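Local coordinates for ApRick protease (Rickettsia conorii, PDB 5C9F) that cleaves peptide bonds as a retropepsin-like aspartic protease, seen here as the C-terminal protease part of a longer, probably membrane-bound protein, at the interface of chains A and B and the interface of chains A and C. Coordinates in Å, arbitrary orientation; residue numbers count along the deposited sequence, not the author numbering. Chains: chain A/B/C, ApRick protease.

Contact 1: the interface of chains A and B. Residues chain A 2, 4, 6; chain B 8, 115-116, 125, 127.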
# COMPACT_ATOMS: atom_id res chain seq x y z
N TYR A 2 -13.43 -13.87 2.45
CA TYR A 2 -13.30 -12.67 1.71
C TYR A 2 -11.82 -12.42 1.43
O TYR A 2 -10.97 -12.54 2.29
CB TYR A 2 -13.91 -11.51 2.49
CG TYR A 2 -13.83 -10.20 1.74
CD1 TYR A 2 -14.59 -9.97 0.60
CD2 TYR A 2 -12.97 -9.18 2.16
CE1 TYR A 2 -14.53 -8.76 -0.09
CE2 TYR A 2 -12.92 -7.97 1.49
CZ TYR A 2 -13.70 -7.75 0.37
OH TYR A 2 -13.63 -6.54 -0.28
N TRP A 4 -9.40 -9.38 -0.69
CA TRP A 4 -9.36 -8.12 -1.37
C TRP A 4 -7.90 -7.71 -1.45
O TRP A 4 -7.13 -7.97 -0.55
CB TRP A 4 -10.20 -7.06 -0.64
CG TRP A 4 -10.39 -5.86 -1.53
CD1 TRP A 4 -11.29 -5.72 -2.58
CD2 TRP A 4 -9.61 -4.70 -1.54
NE1 TRP A 4 -11.12 -4.52 -3.20
CE2 TRP A 4 -10.08 -3.88 -2.59
CE3 TRP A 4 -8.54 -4.26 -0.74
CZ2 TRP A 4 -9.55 -2.62 -2.85
CZ3 TRP A 4 -8.02 -3.00 -0.99
CH2 TRP A 4 -8.51 -2.21 -2.04
N THR A 6 -5.00 -4.60 -3.23
CA THR A 6 -4.67 -3.37 -3.94
C THR A 6 -3.20 -3.41 -4.37
O THR A 6 -2.32 -3.74 -3.54
CB THR A 6 -4.77 -2.15 -2.96
OG1 THR A 6 -6.03 -2.13 -2.31
CG2 THR A 6 -4.57 -0.84 -3.69
N VAL B 8 -3.03 2.14 3.33
CA VAL B 8 -3.97 1.21 2.73
C VAL B 8 -4.68 0.58 3.89
O VAL B 8 -4.06 -0.05 4.75
CB VAL B 8 -3.29 0.12 1.89
CG1 VAL B 8 -4.32 -0.82 1.30
CG2 VAL B 8 -2.47 0.74 0.80
N LYS B 115 -12.61 2.51 -2.36
CA LYS B 115 -11.99 1.61 -3.34
C LYS B 115 -12.72 0.27 -3.36
O LYS B 115 -12.94 -0.30 -4.43
CB LYS B 115 -10.50 1.39 -3.02
CG LYS B 115 -9.65 0.87 -4.18
CD LYS B 115 -8.24 1.40 -4.09
CE LYS B 115 -8.01 2.83 -4.45
NZ LYS B 115 -7.74 2.89 -5.91
N GLY B 116 -13.09 -0.22 -2.18
CA GLY B 116 -13.84 -1.46 -2.05
C GLY B 116 -14.96 -1.35 -1.03
O GLY B 116 -14.81 -0.70 0.03
N ILE B 125 -17.55 -4.55 4.71
CA ILE B 125 -16.12 -4.42 4.55
C ILE B 125 -15.84 -3.29 3.61
O ILE B 125 -16.35 -3.26 2.49
CB ILE B 125 -15.46 -5.71 3.96
CG1 ILE B 125 -15.73 -6.91 4.87
CG2 ILE B 125 -13.94 -5.49 3.79
CD1 ILE B 125 -16.61 -7.98 4.26
N ASN B 127 -12.72 -0.95 2.02
CA ASN B 127 -11.27 -0.86 1.73
C ASN B 127 -10.98 0.50 1.10
O ASN B 127 -11.79 0.99 0.27
CB ASN B 127 -10.87 -2.02 0.81
CG ASN B 127 -10.73 -3.34 1.57
OD1 ASN B 127 -9.77 -3.54 2.32
ND2 ASN B 127 -11.71 -4.21 1.44
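The N-terminal strand 2-14 of chain A lies across a surface of chain B to which strands 116-120 and 123-131, the loop residue B:Lys115 and B:Val8 of strand 2-14 contribute, and A:Trp4 meets B:Asn127 there in a face-to-face packing of indole on amide. It illustrates how a polar side chain can serve as a flat packing surface. The amide and ring planes are 12° apart, and the two side chains run past each other in opposite directions. B:Asn127 CB sits over the six-membered ring, 3.5 Å from its centroid and offset toward the rim, as a CH-pi contact. Its amide carbon CG comes 3.3 Å from A:Trp4 CE3, while OD1 and ND2 spread over the same face. The B:Asn127 chi1 of -78° places CG beside the backbone N, and chi2 of -73° turns the amide nearly parallel to the indole. Where the face is taken by asparagine, the edge is taken by lysine: the aliphatic stem of B:Lys115 crosses A:Trp4 at about a right angle, its CG in the indole plane and 3.7 Å from CZ2. Two residues back along the strand, A:Tyr2 and B:Ile125 pass each other in opposite directions, the isoleucine methyl CG2 3.5 Å from CE2 of the ring. The patch probably relies on shape and dispersion, as its polar atoms find no hydrogen-bond partner across it. A:Thr6 and B:Val8 add a looser margin. At the rim of the tyrosine ring, B:Asn127 ND2 approaches in plane and tip to tip, 3.5 Å from the phenol oxygen OH of A:Tyr2, too long to count as a hydrogen bond.

Contact 2: the interface of chains A and C. Residues chain A 11-13, 22-24; chain C 1-2.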
# COMPACT_ATOMS: atom_id res chain seq x y z
N ILE A 11 6.22 5.30 -9.77
CA ILE A 11 7.04 5.52 -10.94
C ILE A 11 7.94 6.71 -10.62
O ILE A 11 7.48 7.75 -10.19
CB ILE A 11 6.16 5.79 -12.18
CG1 ILE A 11 5.34 4.55 -12.51
CG2 ILE A 11 7.02 6.09 -13.39
CD1 ILE A 11 4.09 4.85 -13.30
N ILE A 12 9.23 6.53 -10.90
CA ILE A 12 10.22 7.58 -10.68
C ILE A 12 10.93 7.85 -12.00
O ILE A 12 11.38 6.92 -12.69
CB ILE A 12 11.30 7.15 -9.68
CG1 ILE A 12 10.65 6.82 -8.34
CG2 ILE A 12 12.33 8.26 -9.49
CD1 ILE A 12 11.60 6.05 -7.43
N ILE A 13 10.97 9.12 -12.38
CA ILE A 13 11.51 9.53 -13.66
C ILE A 13 12.53 10.60 -13.44
O ILE A 13 12.23 11.59 -12.75
CB ILE A 13 10.39 10.01 -14.60
CG1 ILE A 13 9.60 8.77 -15.06
CG2 ILE A 13 10.96 10.67 -15.87
CD1 ILE A 13 8.19 9.06 -15.40
N TYR A 22 9.95 13.18 -19.29
CA TYR A 22 9.19 12.41 -20.25
C TYR A 22 8.69 11.14 -19.61
O TYR A 22 9.36 10.55 -18.78
CB TYR A 22 10.06 12.08 -21.51
CG TYR A 22 10.58 13.32 -22.21
CD1 TYR A 22 9.83 13.96 -23.19
CD2 TYR A 22 11.75 13.89 -21.85
CE1 TYR A 22 10.28 15.12 -23.81
CE2 TYR A 22 12.20 15.06 -22.48
CZ TYR A 22 11.45 15.65 -23.45
OH TYR A 22 11.89 16.77 -24.08
N ILE A 23 7.52 10.69 -20.07
CA ILE A 23 6.92 9.45 -19.58
C ILE A 23 6.29 8.69 -20.74
O ILE A 23 5.62 9.27 -21.58
CB ILE A 23 5.70 9.67 -18.64
CG1 ILE A 23 5.99 10.65 -17.54
CG2 ILE A 23 5.33 8.34 -18.03
CD1 ILE A 23 4.72 10.96 -16.76
N ASN A 24 6.56 7.40 -20.78
CA ASN A 24 5.98 6.48 -21.76
C ASN A 24 4.71 5.90 -21.15
O ASN A 24 4.70 5.49 -19.99
CB ASN A 24 6.98 5.36 -22.08
CG ASN A 24 8.14 5.86 -22.86
OD1 ASN A 24 7.99 6.63 -23.82
ND2 ASN A 24 9.31 5.48 -22.46
N MET C 1 12.75 5.58 -16.14
CA MET C 1 11.52 5.10 -15.51
C MET C 1 11.96 3.98 -14.56
O MET C 1 12.38 2.93 -15.00
CB MET C 1 10.47 4.60 -16.55
CG MET C 1 9.26 5.54 -16.78
SD MET C 1 8.67 5.91 -18.49
CE MET C 1 10.18 6.34 -19.36
N TYR C 2 11.96 4.25 -13.25
CA TYR C 2 12.03 3.19 -12.21
C TYR C 2 10.59 2.98 -11.78
O TYR C 2 9.84 3.94 -11.61
CB TYR C 2 12.91 3.62 -11.02
CG TYR C 2 12.83 2.64 -9.87
CD1 TYR C 2 11.90 2.79 -8.83
CD2 TYR C 2 13.67 1.52 -9.83
CE1 TYR C 2 11.82 1.85 -7.80
CE2 TYR C 2 13.59 0.58 -8.82
CZ TYR C 2 12.67 0.75 -7.79
OH TYR C 2 12.60 -0.20 -6.79
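Strand 2-14 of chain A and the start of the same strand in chain C meet as antiparallel neighbours, with A:Ile12 bridging C:Tyr2 through a reciprocal pair of backbone bonds. The amide N of A:Ile12 donates to C:Tyr2 O at 2.8 Å, and C:Tyr2 N donates to A:Ile12 O over the same 2.8 Å. This reciprocal pairing is the close-fitting part of the contact. On one side of the bridge the two residues' side chains lie alongside and point the same way. C:Tyr2 has CG anti to its backbone N (chi1 172°), which carries the ring out beside the isoleucine until CD1 of the phenol ring is 3.6 Å from the terminal methyl CD1 of A:Ile12.

The looser half belongs to C:Met1, a poorly ordered residue that, as modelled, buries 111 Å² against chain A. Its CG runs beside A:Ile13, 3.7 Å from CG1. The chain then bends at chi2 and chi3 toward strand 22-27, crossing A:Asn24 at about a right angle. There the backbone N of A:Asn24 points at the thioether SD from 3.4 Å, a weak hydrogen bond at most, and the methyl CE is placed near ND2 of the side-chain amide, although the position of the thioether end is uncertain. Within the fold, the site lies toward the C-terminal end of strand 2-14 in chain A (A:Ile11 to A:Ile13), and the methionine as modelled spans from that strand to strand 22-27.

The C-alpha centres of contact 1 and contact 2 are about 28 Å apart, and strand 2-14 of chain A serves both: its beginning faces chain B in contact 1, and its later part pairs with chain C in contact 2. Contact 1 rests mainly on side-chain packing, contact 2 on backbone pairing supported by side chains. Residue 2 enters both, through its ring in contact 1 and chiefly its backbone in contact 2; as each interface is two-fold symmetric, one tyrosine can do both at once. The four-copy assembly may owe much to these strands, although the structure alone does not show that it forms in the cell.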